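Local coordinates for putative prolyl-tRNA synthetase (Leishmania major, PDB 5XIL) that joins L-proline to its cognate tRNA at the expense of ATP, as a class II prolyl-tRNA synthetase, at the interface of chains A and B. Sequence-based numbering; all coordinates share one arbitrary frame. Chains: chain A/B, Putative prolyl-tRNA synthetase.

The interface of chains A and B. Residues chain A 43, 138, 155, 157; chain B 66, 68, 138.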
ATOM      1  N   TYR A  43       2.337  -9.577   8.839  1.00 11.44           N
ATOM      2  CA  TYR A  43       2.036  -8.691   7.719  1.00 11.41           C
ATOM      3  C   TYR A  43       1.532  -7.287   8.108  1.00 11.19           C
ATOM      4  O   TYR A  43       1.882  -6.305   7.462  1.00  9.96           O
ATOM      5  CB  TYR A  43       1.065  -9.337   6.699  1.00 12.86           C
ATOM      6  CG  TYR A  43       1.152  -8.613   5.368  1.00 14.16           C
ATOM      7  CD1 TYR A  43       2.206  -8.888   4.474  1.00 15.79           C
ATOM      8  CD2 TYR A  43       0.316  -7.544   5.064  1.00 16.21           C
ATOM      9  CE1 TYR A  43       2.321  -8.185   3.276  1.00 16.23           C
ATOM     10  CE2 TYR A  43       0.434  -6.845   3.852  1.00 17.50           C
ATOM     11  CZ  TYR A  43       1.449  -7.204   2.979  1.00 18.53           C
ATOM     12  OH  TYR A  43       1.631  -6.504   1.834  1.00 20.39           O
ATOM     13  N   ASN A 138       8.004  -6.988  -4.740  1.00 45.10           N
ATOM     14  CA  ASN A 138       8.581  -8.207  -4.208  1.00 49.07           C
ATOM     15  C   ASN A 138       9.763  -8.716  -5.001  1.00 51.83           C
ATOM     16  O   ASN A 138       9.625  -9.105  -6.151  1.00 59.16           O
ATOM     17  CB  ASN A 138       7.501  -9.263  -4.030  1.00 52.75           C
ATOM     18  CG  ASN A 138       6.690  -9.471  -5.260  1.00 56.39           C
ATOM     19  OD1 ASN A 138       5.709  -8.767  -5.515  1.00 48.50           O
ATOM     20  ND2 ASN A 138       7.093 -10.448  -6.041  1.00 68.39           N
ATOM     21  N   GLU A 155      12.654 -14.951  -1.201  1.00 37.85           N
ATOM     22  CA  GLU A 155      11.676 -13.957  -1.637  1.00 45.40           C
ATOM     23  C   GLU A 155      11.340 -12.994  -0.479  1.00 39.56           C
ATOM     24  O   GLU A 155      11.217 -13.402   0.683  1.00 39.94           O
ATOM     25  CB  GLU A 155      10.401 -14.666  -2.109  1.00 51.13           C
ATOM     26  CG  GLU A 155       9.478 -13.800  -2.948  1.00 56.08           C
ATOM     27  CD  GLU A 155       8.212 -14.551  -3.279  1.00 61.24           C
ATOM     28  OE1 GLU A 155       7.451 -14.863  -2.347  1.00 66.75           O
ATOM     29  OE2 GLU A 155       7.991 -14.867  -4.460  1.00 66.11           O
ATOM     30  N   LEU A 157       9.651  -8.691   0.386  1.00 23.50           N
ATOM     31  CA  LEU A 157       9.008  -7.473  -0.050  1.00 22.03           C
ATOM     32  C   LEU A 157       9.852  -6.325   0.365  1.00 19.41           C
ATOM     33  O   LEU A 157      10.465  -6.327   1.443  1.00 17.47           O
ATOM     34  CB  LEU A 157       7.657  -7.307   0.640  1.00 22.68           C
ATOM     35  CG  LEU A 157       6.617  -8.428   0.691  1.00 27.29           C
ATOM     36  CD1 LEU A 157       5.236  -7.807   0.887  1.00 29.77           C
ATOM     37  CD2 LEU A 157       6.589  -9.107  -0.608  1.00 31.90           C
TER
ATOM     38  N   TYR B  66       0.589 -12.242   2.902  1.00 15.54           N
ATOM     39  CA  TYR B  66       1.461 -12.387   1.739  1.00 16.82           C
ATOM     40  C   TYR B  66       1.632 -13.871   1.513  1.00 16.27           C
ATOM     41  O   TYR B  66       2.108 -14.577   2.383  1.00 15.53           O
ATOM     42  CB  TYR B  66       2.819 -11.702   1.864  1.00 18.16           C
ATOM     43  CG  TYR B  66       3.685 -11.884   0.639  1.00 22.03           C
ATOM     44  CD1 TYR B  66       3.428 -11.176  -0.518  1.00 24.66           C
ATOM     45  CD2 TYR B  66       4.681 -12.862   0.592  1.00 25.90           C
ATOM     46  CE1 TYR B  66       4.145 -11.390  -1.695  1.00 26.50           C
ATOM     47  CE2 TYR B  66       5.426 -13.049  -0.575  1.00 28.01           C
ATOM     48  CZ  TYR B  66       5.137 -12.310  -1.722  1.00 26.47           C
ATOM     49  OH  TYR B  66       5.858 -12.464  -2.944  1.00 27.64           O
ATOM     50  N   PRO B  68       3.669 -16.481  -1.157  1.00 34.72           N
ATOM     51  CA  PRO B  68       4.722 -16.501  -2.176  1.00 42.52           C
ATOM     52  C   PRO B  68       4.198 -16.466  -3.614  1.00 46.43           C
ATOM     53  O   PRO B  68       3.197 -17.113  -3.901  1.00 45.12           O
ATOM     54  CB  PRO B  68       5.384 -17.864  -1.975  1.00 42.56           C
ATOM     55  CG  PRO B  68       5.106 -18.241  -0.565  1.00 43.95           C
ATOM     56  CD  PRO B  68       3.819 -17.561  -0.174  1.00 39.65           C
ATOM     57  N   ASN B 138       0.668  -8.617  -7.789  1.00 45.10           N
ATOM     58  CA  ASN B 138       0.724  -8.537  -9.235  1.00 49.07           C
ATOM     59  C   ASN B 138       0.568  -9.875  -9.923  1.00 51.83           C
ATOM     60  O   ASN B 138       1.409 -10.750  -9.789  1.00 59.16           O
ATOM     61  CB  ASN B 138       1.982  -7.802  -9.670  1.00 52.75           C
ATOM     62  CG  ASN B 138       3.217  -8.356  -9.053  1.00 56.39           C
ATOM     63  OD1 ASN B 138       3.604  -7.991  -7.939  1.00 48.50           O
ATOM     64  ND2 ASN B 138       3.855  -9.251  -9.774  1.00 68.39           N
TER
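B:Tyr66 reaches across the dimer interface and meets A:Leu157 with a ring face and A:Glu155 with the phenol end. The face contact is a CH-pi one: methyl CD2 of A:Leu157 stands 3.7 Å from the centroid of the B:Tyr66 ring, offset toward the rim, with ring carbon CE1 of B:Tyr66 3.5 Å from that CD2. At the ring's edge the contact is polar. Carboxylate oxygen OE1 of A:Glu155 lies in the ring plane, 2.9 Å from the phenol OH of B:Tyr66, a weak hydrogen bond donated by the tyrosine. The carboxylate is turned 76° from the ring, and OE2 of A:Glu155 stays farther from OH of B:Tyr66, at 3.6 Å. The extended chain of A:Glu155, with CG anti to the backbone N (chi1 -163°), carries OE1 out to the phenol; B:Pro68 borders the same oxygen. At the root of the tyrosine, CE1 of A:Tyr43, on helix 40-60, packs 3.8 Å from CB of B:Tyr66. Strand 156-165 supplies A:Leu157 and the loop just before it A:Glu155, which places the apolar and polar contacts on one segment. Class II synthetases of this family work as dimers, and the two-fold symmetry here, repeating each contact with chains exchanged, agrees with that. Farther out, each on its chain's strand 131-139, the side-chain amides of A:Asn138 and B:Asn138 are nearly coplanar (7°) and approach edge to edge as a contact, not a bond, OD1 of A:Asn138 3.3 Å from OD1 of B:Asn138.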